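CAIP (Helicobacter cinaedi, PDB 5LBH) is a Dps-like mini-ferritin and neutrophil-activating antigen that probably oxidises and stores iron, and that promotes the differentiation of macrophages into foam cells. Local coordinates at residues Lys3-Leu8 against Glu109-Ala114; Gln10-Ala15 against Tyr102-Phe107; Val17-Lys21 against Asp99-Phe103; Val22-His26 against Thr41-Tyr45; Arg58-Leu62 against Asp119-Ala123. One frame throughout, in Å; residues are numbered along the deposited sequence.

Contact 1: Lys3-Leu8 against Glu109-Ala114; sequences KVVELL and ELSAQA
Leu110 reaches across to Val4, Leu7 and Leu8 and takes the largest share of this apolar contact. Its CD1 faces CG1 of Val4 at 4.1 Å and CB of Leu7 at 4.2 Å. Its other branch, CD2, meets CD2 of Leu8 at 3.7 Å. CG of Leu110 stands anti to the backbone N (chi1 172°), and the fork at CG gives the two methyls different partners. The side chains of Val4 and Leu110 cross at about a right angle. The second methyl of Val4, CG2, lies against the small Ala114, 3.8 Å from its CB. The side chain of Leu7 sets out toward the other helix. Its CD1 settles on the backbone, 3.6 Å from Leu110 N, and also touches CG of Glu109 and of Gln113.

The aliphatic parts of these two polar residues thus meet Leu7. Their ends are tied to each other along the helix: NE2 of Gln113 donates to OE2 of Glu109 at 3.0 Å, nearly along the C-O axis of the carboxylate.

The segments run antiparallel at 165°, with axes 9.6 Å apart. Segment 3-8 holds the first turn of helix 4-28 and segment 109-114 lies near the end of helix 89-116. Leu8 also packs on Val55 and Val59 of helix 34-61. Leu110 also packs on Ala126 of helix 120-144, so the contact sits at one end of the four-helix bundle.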
# COMPACT_ATOMS: atom_id res chain seq x y z
N LYS A 3 13.58 43.17 9.41
CA LYS A 3 12.36 42.50 9.86
C LYS A 3 12.05 41.13 9.21
O LYS A 3 12.14 40.92 7.99
CB LYS A 3 11.17 43.44 9.65
CG LYS A 3 9.85 42.84 10.02
CD LYS A 3 9.82 42.59 11.48
CE LYS A 3 8.70 41.65 11.79
NZ LYS A 3 9.16 40.66 12.77
N VAL A 4 11.67 40.19 10.08
CA VAL A 4 11.36 38.84 9.66
C VAL A 4 10.11 38.81 8.78
O VAL A 4 10.11 38.21 7.70
CB VAL A 4 11.20 37.94 10.90
CG1 VAL A 4 10.48 36.65 10.56
CG2 VAL A 4 12.57 37.70 11.53
N VAL A 5 9.05 39.49 9.22
CA VAL A 5 7.81 39.48 8.45
C VAL A 5 8.02 40.12 7.08
O VAL A 5 7.51 39.62 6.07
CB VAL A 5 6.69 40.18 9.24
CG1 VAL A 5 5.46 40.37 8.36
CG2 VAL A 5 6.33 39.37 10.45
N GLU A 6 8.80 41.20 7.02
CA GLU A 6 9.02 41.88 5.75
C GLU A 6 9.75 40.97 4.77
O GLU A 6 9.43 40.95 3.57
CB GLU A 6 9.78 43.18 5.96
CG GLU A 6 9.02 44.22 6.81
CD GLU A 6 9.91 45.35 7.40
OE1 GLU A 6 9.39 46.17 8.20
OE2 GLU A 6 11.12 45.40 7.09
N LEU A 7 10.72 40.20 5.24
CA LEU A 7 11.42 39.27 4.35
C LEU A 7 10.50 38.13 3.93
O LEU A 7 10.55 37.69 2.77
CB LEU A 7 12.69 38.76 5.02
CG LEU A 7 13.94 39.63 4.80
CD1 LEU A 7 15.06 39.20 5.71
CD2 LEU A 7 14.40 39.50 3.35
N LEU A 8 9.68 37.63 4.85
CA LEU A 8 8.73 36.57 4.52
C LEU A 8 7.75 36.98 3.42
O LEU A 8 7.48 36.19 2.51
CB LEU A 8 7.98 36.14 5.77
CG LEU A 8 8.67 35.29 6.84
CD1 LEU A 8 7.78 35.25 8.08
CD2 LEU A 8 9.04 33.88 6.36
N GLU A 109 19.25 35.84 4.21
CA GLU A 109 19.06 37.02 5.04
C GLU A 109 17.91 36.83 6.02
O GLU A 109 17.97 37.30 7.15
CB GLU A 109 18.88 38.25 4.16
CG GLU A 109 18.78 39.56 4.95
CD GLU A 109 19.99 39.79 5.91
OE1 GLU A 109 21.12 39.30 5.59
OE2 GLU A 109 19.80 40.45 6.96
N LEU A 110 16.87 36.08 5.62
CA LEU A 110 15.81 35.73 6.56
C LEU A 110 16.35 34.95 7.75
O LEU A 110 15.94 35.19 8.89
CB LEU A 110 14.74 34.90 5.84
CG LEU A 110 13.63 34.26 6.69
CD1 LEU A 110 12.82 35.30 7.44
CD2 LEU A 110 12.71 33.39 5.84
N SER A 111 17.25 34.00 7.52
CA SER A 111 17.80 33.22 8.62
C SER A 111 18.61 34.10 9.58
O SER A 111 18.47 34.00 10.81
CB SER A 111 18.63 32.06 8.07
OG SER A 111 19.11 31.24 9.11
N ALA A 112 19.47 34.96 9.04
CA ALA A 112 20.27 35.85 9.87
C ALA A 112 19.39 36.79 10.69
O ALA A 112 19.64 36.99 11.89
CB ALA A 112 21.23 36.67 9.01
N GLN A 113 18.37 37.37 10.06
CA GLN A 113 17.52 38.32 10.77
C GLN A 113 16.70 37.61 11.84
O GLN A 113 16.57 38.11 12.96
CB GLN A 113 16.58 39.02 9.79
CG GLN A 113 17.24 40.08 8.93
CD GLN A 113 17.68 41.30 9.72
OE1 GLN A 113 17.21 41.54 10.85
NE2 GLN A 113 18.60 42.07 9.15
N ALA A 114 16.17 36.43 11.51
CA ALA A 114 15.35 35.70 12.46
C ALA A 114 16.17 35.24 13.67
O ALA A 114 15.68 35.28 14.81
CB ALA A 114 14.65 34.53 11.76

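Contact 2: Gln10-Ala15 against Tyr102-Phe107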
# COMPACT_ATOMS: atom_id res chain seq x y z
N GLN A 10 8.15 39.31 1.19
CA GLN A 10 8.91 39.44 -0.04
C GLN A 10 9.11 38.07 -0.69
O GLN A 10 8.86 37.89 -1.90
CB GLN A 10 10.25 40.13 0.26
CG GLN A 10 11.14 40.33 -0.96
CD GLN A 10 10.57 41.33 -1.93
OE1 GLN A 10 10.11 42.40 -1.54
NE2 GLN A 10 10.57 40.99 -3.20
N ILE A 11 9.49 37.06 0.10
CA ILE A 11 9.57 35.69 -0.41
C ILE A 11 8.22 35.26 -0.99
O ILE A 11 8.15 34.62 -2.04
CB ILE A 11 10.02 34.74 0.72
CG1 ILE A 11 11.41 35.12 1.26
CG2 ILE A 11 9.97 33.30 0.24
CD1 ILE A 11 12.17 34.02 1.85
N GLN A 12 7.13 35.60 -0.30
CA GLN A 12 5.80 35.25 -0.77
C GLN A 12 5.53 35.82 -2.16
O GLN A 12 5.11 35.09 -3.07
CB GLN A 12 4.75 35.73 0.23
CG GLN A 12 3.35 35.25 -0.07
CD GLN A 12 2.27 36.06 0.62
OE1 GLN A 12 2.56 36.97 1.38
NE2 GLN A 12 1.02 35.72 0.35
N ALA A 13 5.78 37.12 -2.34
CA ALA A 13 5.48 37.76 -3.62
C ALA A 13 6.34 37.19 -4.75
O ALA A 13 5.84 36.95 -5.85
CB ALA A 13 5.66 39.27 -3.51
N ASP A 14 7.63 36.99 -4.50
CA ASP A 14 8.47 36.43 -5.54
C ASP A 14 8.12 34.98 -5.82
O ASP A 14 8.26 34.53 -6.97
CB ASP A 14 9.95 36.59 -5.17
CG ASP A 14 10.40 38.05 -5.15
OD1 ASP A 14 10.12 38.83 -6.10
OD2 ASP A 14 11.06 38.42 -4.16
N ALA A 15 7.68 34.22 -4.80
CA ALA A 15 7.24 32.84 -5.05
C ALA A 15 6.04 32.81 -5.99
O ALA A 15 5.99 31.97 -6.90
CB ALA A 15 6.89 32.12 -3.75
N TYR A 102 18.88 34.22 -6.41
CA TYR A 102 18.12 35.28 -5.76
C TYR A 102 17.40 34.76 -4.52
O TYR A 102 17.51 35.35 -3.44
CB TYR A 102 17.14 35.87 -6.76
CG TYR A 102 16.16 36.82 -6.16
CD1 TYR A 102 14.83 36.44 -5.96
CD2 TYR A 102 16.55 38.09 -5.76
CE1 TYR A 102 13.92 37.30 -5.41
CE2 TYR A 102 15.65 38.96 -5.21
CZ TYR A 102 14.33 38.56 -5.03
OH TYR A 102 13.42 39.44 -4.47
N PHE A 103 16.69 33.64 -4.65
CA PHE A 103 16.03 33.06 -3.49
C PHE A 103 17.03 32.66 -2.42
O PHE A 103 16.75 32.77 -1.22
CB PHE A 103 15.17 31.86 -3.91
CG PHE A 103 13.82 32.23 -4.47
CD1 PHE A 103 12.80 32.71 -3.66
CD2 PHE A 103 13.55 32.08 -5.84
CE1 PHE A 103 11.53 33.02 -4.18
CE2 PHE A 103 12.31 32.39 -6.37
CZ PHE A 103 11.30 32.87 -5.55
N LEU A 104 18.22 32.20 -2.81
CA LEU A 104 19.22 31.84 -1.81
C LEU A 104 19.59 33.05 -0.94
O LEU A 104 19.57 32.95 0.29
CB LEU A 104 20.45 31.24 -2.48
CG LEU A 104 21.65 30.97 -1.57
CD1 LEU A 104 21.40 29.81 -0.61
CD2 LEU A 104 22.86 30.67 -2.42
N LYS A 105 19.88 34.20 -1.57
CA LYS A 105 20.14 35.43 -0.80
C LYS A 105 18.98 35.74 0.14
O LYS A 105 19.18 35.99 1.33
CB LYS A 105 20.38 36.62 -1.72
CG LYS A 105 21.78 36.74 -2.30
CD LYS A 105 21.94 38.11 -2.96
CE LYS A 105 21.09 38.27 -4.23
NZ LYS A 105 21.75 37.70 -5.45
N LEU A 106 17.75 35.68 -0.39
CA LEU A 106 16.56 36.02 0.39
C LEU A 106 16.42 35.13 1.62
O LEU A 106 16.23 35.62 2.75
CB LEU A 106 15.35 35.89 -0.51
CG LEU A 106 14.29 36.97 -0.50
CD1 LEU A 106 14.99 38.31 -0.62
CD2 LEU A 106 13.34 36.72 -1.68
N PHE A 107 16.56 33.81 1.45
CA PHE A 107 16.42 32.91 2.59
C PHE A 107 17.59 33.03 3.54
O PHE A 107 17.41 32.90 4.76
CB PHE A 107 16.27 31.47 2.11
CG PHE A 107 14.89 31.12 1.71
CD1 PHE A 107 13.89 30.97 2.66
CD2 PHE A 107 14.57 30.98 0.36
CE1 PHE A 107 12.60 30.65 2.29
CE2 PHE A 107 13.27 30.66 -0.01
CZ PHE A 107 12.29 30.50 0.95
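Segments 10-15 and 102-107 run antiparallel at 162° with axes 11.0 Å apart, and come closest by backbone where CA of Ile11 is 7.0 Å from CA of Leu106. The side chains of these two residues slide past each other in opposite directions, and CG1 of Ile11 lies 3.8 Å from CG of Leu106. The end of Ile11 goes on to Phe107. Its CD1 sits over one face of that ring in a CH-pi contact, 3.5 Å from the centroid and 16° off the ring normal. CG2 of Ile11 touches the CZ corner of the same ring. Phe103 turns its edge to helix 4-28, with CZ and CE1 beside CB of Asp14 and near the backbone N of Ala15.

This is the middle of the ferritin-like four-helix bundle, where helices 4-28 and 89-116 pack side by side. Phe107 also packs on Val130 and Leu133 of helix 120-144. Phe103 meets Phe48 of helix 34-61.

A polar cluster borders this apolar layer. Tyr102 OH donates to OD2 of Asp14 at 2.6 Å, coming from above the carboxylate plane. NE2 of Gln10 donates to the same OD2 at 2.8 Å and reaches it from the opposite face. The ring of Tyr102 and the carboxylate stand nearly upright to each other, at 82°. The other oxygen, OD1, accepts from the backbone N of Lys78 and of Ile79, which ties the connection between the second and third long helices to this helix pair.

Contact 3: Val17-Lys21 against Asp99-Phe103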
# COMPACT_ATOMS: atom_id res chain seq x y z
N VAL A 17 5.18 34.95 -8.30
CA VAL A 17 5.60 35.28 -9.66
C VAL A 17 6.41 34.15 -10.27
O VAL A 17 6.21 33.78 -11.43
CB VAL A 17 6.37 36.62 -9.67
CG1 VAL A 17 6.99 36.88 -11.04
CG2 VAL A 17 5.42 37.76 -9.26
N PHE A 18 7.33 33.56 -9.50
CA PHE A 18 8.13 32.44 -9.99
C PHE A 18 7.23 31.25 -10.32
O PHE A 18 7.46 30.53 -11.31
CB PHE A 18 9.17 32.06 -8.95
CG PHE A 18 10.22 31.11 -9.46
CD1 PHE A 18 10.36 29.84 -8.91
CD2 PHE A 18 11.07 31.49 -10.49
CE1 PHE A 18 11.33 28.97 -9.39
CE2 PHE A 18 12.04 30.62 -10.97
CZ PHE A 18 12.17 29.36 -10.42
N TYR A 19 6.20 31.04 -9.49
CA TYR A 19 5.25 29.96 -9.73
C TYR A 19 4.68 30.03 -11.15
O TYR A 19 4.63 29.02 -11.86
CB TYR A 19 4.15 30.05 -8.68
CG TYR A 19 3.02 29.07 -8.83
CD1 TYR A 19 1.78 29.49 -9.29
CD2 TYR A 19 3.17 27.73 -8.46
CE1 TYR A 19 0.74 28.62 -9.41
CE2 TYR A 19 2.11 26.83 -8.58
CZ TYR A 19 0.91 27.29 -9.06
OH TYR A 19 -0.16 26.44 -9.20
N VAL A 20 4.27 31.23 -11.58
CA VAL A 20 3.69 31.37 -12.92
C VAL A 20 4.78 31.31 -13.99
O VAL A 20 4.58 30.69 -15.04
CB VAL A 20 2.85 32.66 -13.01
CG1 VAL A 20 2.46 32.93 -14.44
CG2 VAL A 20 1.58 32.52 -12.18
N LYS A 21 5.93 31.94 -13.74
CA LYS A 21 7.01 31.86 -14.72
C LYS A 21 7.39 30.41 -15.02
O LYS A 21 7.67 30.05 -16.18
CB LYS A 21 8.24 32.61 -14.22
CG LYS A 21 9.36 32.57 -15.23
CD LYS A 21 10.64 33.16 -14.70
CE LYS A 21 10.62 34.65 -14.58
NZ LYS A 21 11.99 35.15 -14.15
N ASP A 99 17.32 32.74 -10.81
CA ASP A 99 16.32 33.01 -9.78
C ASP A 99 16.62 32.27 -8.49
O ASP A 99 16.30 32.78 -7.41
CB ASP A 99 14.91 32.69 -10.29
CG ASP A 99 14.37 33.77 -11.23
OD1 ASP A 99 14.96 34.87 -11.28
OD2 ASP A 99 13.34 33.54 -11.89
N TYR A 100 17.20 31.07 -8.57
CA TYR A 100 17.58 30.32 -7.36
C TYR A 100 18.63 31.07 -6.55
O TYR A 100 18.63 31.02 -5.31
CB TYR A 100 18.11 28.94 -7.72
CG TYR A 100 17.06 27.90 -7.89
CD1 TYR A 100 15.72 28.23 -7.87
CD2 TYR A 100 17.41 26.58 -8.00
CE1 TYR A 100 14.75 27.27 -8.00
CE2 TYR A 100 16.45 25.60 -8.13
CZ TYR A 100 15.12 25.95 -8.13
OH TYR A 100 14.17 24.97 -8.27
N GLU A 101 19.58 31.73 -7.23
CA GLU A 101 20.59 32.52 -6.53
C GLU A 101 19.93 33.68 -5.81
O GLU A 101 20.38 34.09 -4.73
CB GLU A 101 21.60 33.09 -7.52
CG GLU A 101 22.07 32.13 -8.55
CD GLU A 101 23.42 31.60 -8.26
OE1 GLU A 101 23.67 31.34 -7.06
OE2 GLU A 101 24.19 31.40 -9.23
N TYR A 102 18.88 34.22 -6.41
CA TYR A 102 18.12 35.28 -5.76
C TYR A 102 17.40 34.76 -4.52
O TYR A 102 17.51 35.35 -3.44
CB TYR A 102 17.14 35.87 -6.76
CG TYR A 102 16.16 36.82 -6.16
CD1 TYR A 102 14.83 36.44 -5.96
CD2 TYR A 102 16.55 38.09 -5.76
CE1 TYR A 102 13.92 37.30 -5.41
CE2 TYR A 102 15.65 38.96 -5.21
CZ TYR A 102 14.33 38.56 -5.03
OH TYR A 102 13.42 39.44 -4.47
N PHE A 103 16.69 33.64 -4.65
CA PHE A 103 16.03 33.06 -3.49
C PHE A 103 17.03 32.66 -2.42
O PHE A 103 16.75 32.77 -1.22
CB PHE A 103 15.17 31.86 -3.91
CG PHE A 103 13.82 32.23 -4.47
CD1 PHE A 103 12.80 32.71 -3.66
CD2 PHE A 103 13.55 32.08 -5.84
CE1 PHE A 103 11.53 33.02 -4.18
CE2 PHE A 103 12.31 32.39 -6.37
CZ PHE A 103 11.30 32.87 -5.55
O HOH W 1 13.76 37.19 -12.93
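Phe18 and Phe103 form a T-shaped pair in the aromatic core of the helical bundle, between helices 4-28 and 89-116. The edge of Phe103 is directed at the face of Phe18. The centroids are 5.6 Å apart and the planes meet at 65°. CE2 of Phe103 is the atom over that face, 3.9 Å from CG of Phe18. Phe18 leaves its helix toward the other one, and with CG anti to the backbone N (chi1 -168°) its ring lies against Asp99, Tyr100 and Phe103. Its far end, CE1 and CZ, meets CE1 of Tyr100 at 4.1 Å in each case, and these two side chains cross at about a right angle.

The packing belongs to the ferritin-like four-helix bundle. Phe48 of helix 34-61 meets Phe18 edge-to-face. Tyr100 leads on to Leu133 and Ile137 of helix 120-144, so this group of rings joins all four long helices. The segments themselves run antiparallel at 162°, and their axes are wide apart at 12.9 Å, a gap spanned by the large side chains.

A charged pair lies along one side of the rings. NZ of Lys21 donates to OD2 of Asp99 at 3.1 Å in a salt bridge that uses the syn lone pair of the oxygen. The lysine chain is extended at first and bends at chi3, while Asp99 comes from the opposite direction. OD2 also lies at the edge of Phe18, near its plane. A water donates to OD1 of Asp99 and accepts a weak bond from NZ of Lys21, making a second, looser link between the two helices.

Contact 4: Val22-His26 against Thr41-Tyr45. With FE (Fe (III) ion), chain V.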
# COMPACT_ATOMS: atom_id res chain seq x y z
N VAL A 22 7.42 29.55 -13.99
CA VAL A 22 7.82 28.17 -14.22
C VAL A 22 6.74 27.39 -14.98
O VAL A 22 7.07 26.50 -15.77
CB VAL A 22 8.19 27.52 -12.86
CG1 VAL A 22 8.48 26.02 -13.01
CG2 VAL A 22 9.39 28.24 -12.26
N HIS A 23 5.45 27.72 -14.81
CA HIS A 23 4.43 27.12 -15.68
C HIS A 23 4.72 27.45 -17.15
O HIS A 23 4.56 26.61 -18.04
CB HIS A 23 3.04 27.63 -15.29
CG HIS A 23 2.39 26.85 -14.18
ND1 HIS A 23 2.62 27.14 -12.85
CD2 HIS A 23 1.48 25.85 -14.20
CE1 HIS A 23 1.90 26.32 -12.09
NE2 HIS A 23 1.20 25.54 -12.89
N ASN A 24 5.18 28.67 -17.41
CA ASN A 24 5.54 29.07 -18.76
C ASN A 24 6.72 28.23 -19.30
O ASN A 24 6.66 27.72 -20.42
CB ASN A 24 5.83 30.57 -18.75
CG ASN A 24 6.27 31.12 -20.07
OD1 ASN A 24 6.16 30.47 -21.10
ND2 ASN A 24 6.74 32.36 -20.05
N PHE A 25 7.77 28.05 -18.50
CA PHE A 25 8.84 27.12 -18.90
C PHE A 25 8.29 25.72 -19.13
O PHE A 25 8.68 25.02 -20.08
CB PHE A 25 9.94 27.07 -17.83
CG PHE A 25 10.64 28.38 -17.61
CD1 PHE A 25 10.70 29.33 -18.62
CD2 PHE A 25 11.26 28.65 -16.40
CE1 PHE A 25 11.35 30.53 -18.42
CE2 PHE A 25 11.92 29.84 -16.20
CZ PHE A 25 11.97 30.79 -17.21
N HIS A 26 7.39 25.29 -18.25
CA HIS A 26 6.80 23.95 -18.32
C HIS A 26 6.03 23.74 -19.62
O HIS A 26 6.08 22.66 -20.20
CB HIS A 26 5.92 23.77 -17.09
CG HIS A 26 5.15 22.50 -17.06
ND1 HIS A 26 5.73 21.26 -16.89
CD2 HIS A 26 3.81 22.27 -17.14
CE1 HIS A 26 4.80 20.33 -16.88
NE2 HIS A 26 3.62 20.92 -17.03
N THR A 41 10.24 21.07 -14.37
CA THR A 41 9.54 22.32 -14.11
C THR A 41 8.24 22.08 -13.34
O THR A 41 7.81 22.93 -12.54
CB THR A 41 9.23 23.07 -15.42
OG1 THR A 41 8.51 22.21 -16.30
CG2 THR A 41 10.51 23.51 -16.09
N GLN A 42 7.58 20.94 -13.56
CA GLN A 42 6.35 20.70 -12.82
C GLN A 42 6.65 20.46 -11.34
O GLN A 42 5.94 20.97 -10.46
CB GLN A 42 5.57 19.53 -13.38
CG GLN A 42 4.28 19.35 -12.60
CD GLN A 42 3.58 18.04 -12.86
OE1 GLN A 42 3.75 17.10 -12.09
NE2 GLN A 42 2.83 17.96 -13.95
N GLU A 43 7.70 19.71 -11.05
CA GLU A 43 8.13 19.52 -9.67
C GLU A 43 8.52 20.84 -9.01
O GLU A 43 8.25 21.05 -7.82
CB GLU A 43 9.29 18.54 -9.63
CG GLU A 43 8.89 17.15 -10.05
CD GLU A 43 10.07 16.20 -10.03
OE1 GLU A 43 9.84 14.99 -9.79
OE2 GLU A 43 11.21 16.67 -10.26
N ILE A 44 9.15 21.75 -9.76
CA ILE A 44 9.60 23.02 -9.20
C ILE A 44 8.41 23.91 -8.86
O ILE A 44 8.37 24.53 -7.79
CB ILE A 44 10.57 23.72 -10.15
CG1 ILE A 44 11.88 22.92 -10.27
CG2 ILE A 44 10.79 25.17 -9.75
CD1 ILE A 44 12.89 23.55 -11.23
N TYR A 45 7.43 24.04 -9.76
CA TYR A 45 6.36 24.96 -9.39
C TYR A 45 5.49 24.39 -8.27
O TYR A 45 4.89 25.18 -7.53
CB TYR A 45 5.53 25.39 -10.61
CG TYR A 45 4.66 24.39 -11.37
CD1 TYR A 45 3.57 23.74 -10.75
CD2 TYR A 45 4.86 24.16 -12.74
CE1 TYR A 45 2.75 22.85 -11.47
CE2 TYR A 45 4.05 23.29 -13.46
CZ TYR A 45 3.00 22.63 -12.82
OH TYR A 45 2.20 21.78 -13.55
FE FE V . 1.34 20.17 -17.18
O HOH W 2 1.23 17.65 -17.72
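Tyr45 meets two histidines and presents a different side to each. To His23 it offers its face: the rings stack with centroids 3.6 Å apart and planes only 16° from parallel. To His26 it offers its edge: CE2 of Tyr45 stands over the face of the imidazole, with planes at 84°. CG of Tyr45 lies between the backbone N and the carbonyl carbon (chi1 67°), which turns the ring toward helix 4-28, against the two histidines. The opposite face of Tyr45 is covered by the backbone O of Gln42.

His26 has Thr41 OG1 at its edge and CB of Gln42 beside CE1. Thr41 OG1 is hydrogen-bonded within its own helix, chiefly to His38 O. ND1 of His23 is hydrogen-bonded to Tyr19 O, which would limit rotation of the stacked ring. Val22 fills the apolar side, its CG1 3.9 Å from CB of Tyr45 and 4.1 Å from CG2 of Ile44.

One member of this aromatic cluster is a metal ligand. NE2 of His26 binds iron(III) at 2.4 Å, and a water lies 2.6 Å from the metal. Asp53 and Glu57 of a neighbouring subunit bind the same ion. A site shared between two subunits in this way is characteristic of the Dps family, where it serves as the ferroxidase centre. The chemistry here is consistent with that role: one chain supplies the histidine nitrogen, the other the carboxylates.

Contact 5: Arg58-Leu62 against Asp119-Ala123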
# COMPACT_ATOMS: atom_id res chain seq x y z
N ARG A 58 3.42 31.46 8.04
CA ARG A 58 4.32 31.84 9.11
C ARG A 58 4.12 33.31 9.49
O ARG A 58 4.11 33.64 10.68
CB ARG A 58 5.77 31.56 8.70
CG ARG A 58 6.75 31.98 9.75
CD ARG A 58 6.61 31.11 11.00
NE ARG A 58 7.57 31.48 12.04
CZ ARG A 58 7.36 31.29 13.34
NH1 ARG A 58 6.22 30.74 13.77
NH2 ARG A 58 8.29 31.66 14.22
N VAL A 59 3.90 34.18 8.50
CA VAL A 59 3.58 35.58 8.79
C VAL A 59 2.37 35.66 9.70
O VAL A 59 2.34 36.43 10.67
CB VAL A 59 3.35 36.34 7.46
CG1 VAL A 59 2.70 37.69 7.69
CG2 VAL A 59 4.64 36.49 6.69
N LEU A 60 1.40 34.80 9.46
CA LEU A 60 0.16 34.89 10.20
C LEU A 60 0.37 34.48 11.66
O LEU A 60 -0.06 35.19 12.58
CB LEU A 60 -0.86 34.00 9.49
CG LEU A 60 -2.33 34.31 9.21
CD1 LEU A 60 -2.63 35.69 8.77
CD2 LEU A 60 -2.77 33.38 8.13
N GLN A 61 1.11 33.40 11.90
CA GLN A 61 1.38 32.99 13.28
C GLN A 61 2.32 33.96 14.00
O GLN A 61 2.41 33.90 15.23
CB GLN A 61 1.83 31.52 13.32
CG GLN A 61 2.91 31.15 12.39
CD GLN A 61 2.87 29.69 11.99
OE1 GLN A 61 3.89 29.01 11.97
NE2 GLN A 61 1.70 29.21 11.63
N LEU A 62 3.06 34.80 13.28
CA LEU A 62 3.81 35.90 13.91
C LEU A 62 2.95 37.15 14.10
O LEU A 62 3.49 38.23 14.37
CB LEU A 62 5.07 36.23 13.12
CG LEU A 62 6.11 35.11 13.10
CD1 LEU A 62 7.22 35.28 12.02
CD2 LEU A 62 6.69 35.02 14.50
N ASP A 119 14.03 34.28 16.83
CA ASP A 119 12.99 33.54 16.10
C ASP A 119 13.65 32.35 15.41
O ASP A 119 13.88 32.33 14.20
CB ASP A 119 12.30 34.46 15.10
CG ASP A 119 11.14 33.81 14.41
OD1 ASP A 119 10.46 34.49 13.62
OD2 ASP A 119 10.91 32.61 14.62
N LYS A 120 13.92 31.31 16.21
CA LYS A 120 14.65 30.16 15.69
C LYS A 120 13.81 29.27 14.80
O LYS A 120 14.37 28.58 13.95
CB LYS A 120 15.29 29.37 16.85
CG LYS A 120 16.26 30.25 17.65
CD LYS A 120 16.96 29.55 18.80
CE LYS A 120 16.32 29.92 20.14
NZ LYS A 120 17.30 29.73 21.25
N VAL A 121 12.48 29.28 14.97
CA VAL A 121 11.59 28.51 14.11
C VAL A 121 11.64 29.01 12.66
O VAL A 121 11.75 28.22 11.73
CB VAL A 121 10.14 28.56 14.64
CG1 VAL A 121 9.24 27.77 13.73
CG2 VAL A 121 10.07 27.99 16.06
N SER A 122 11.52 30.33 12.46
CA SER A 122 11.64 30.89 11.12
C SER A 122 13.03 30.65 10.55
O SER A 122 13.18 30.33 9.36
CB SER A 122 11.35 32.39 11.15
OG SER A 122 10.00 32.68 11.44
N ALA A 123 14.06 30.76 11.39
CA ALA A 123 15.42 30.53 10.92
C ALA A 123 15.64 29.07 10.51
O ALA A 123 16.33 28.80 9.52
CB ALA A 123 16.43 30.96 11.98
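Arg58 stretches its guanidinium between Val121 on one face and Leu62 on the other. CG1 of Val121 lies 4.0 Å above the plane, over its centre. CD2 of Leu62 lies against the opposite face, toward the rim. The polar partners lie at the edge. NE donates to OG of Ser122 at 2.8 Å, almost straight at 174° and in the guanidinium plane. NH2 donates to OD2 of Asp119, also at 2.8 Å, but the bond is more bent at 139°. This second bond is part of a salt bridge. A turn at chi2 (67°) in an otherwise extended arginine chain carries the group across to the second helix.

NH1 hydrogen-bonds to Gln134 OE1 of a neighbouring subunit and weakly to OE1 of Gln61. The flat group is therefore fixed on several sides, and it also links two subunits.

Asp119 is gripped from its own side as well. OD2 accepts from the backbone N of Ser122 at 3.2 Å, on the opposite face of the carboxylate plane from Arg58 NH2. This is the capping bond that makes Asp119 the N-cap of helix 120-144. OD1 accepts from OG of Ser122 at 2.9 Å. Ser122 thus passes the arginine's bond on to the aspartate. CD1 of Leu62 packs beside both residues, at the point where helix 34-61 ends.

Capping is the classic role of an aspartate at a helix start, here joined by a salt bridge to the end of another helix of the ferritin-like bundle.

Overall arrangement
Contacts 1, 2 and 3 lie in succession along the same pair, helices 4-28 and 89-116. The axes move apart from contact 1 to contact 3, and the fillers change from leucine and valine to large aromatic rings. Contacts 2 and 3 are buried near the centre of the chain and share Tyr102 and Phe103. Contact 1 is partly buried at one end, where it touches contact 5. Contact 5 holds helices 34-61 and 120-144 and relies on charge and helix capping. Contact 4 joins helices 4-28 and 34-61 on the other side of the chain's centre. It is buried and touches contact 3, and it alone holds a metal ligand, in a site completed by another subunit.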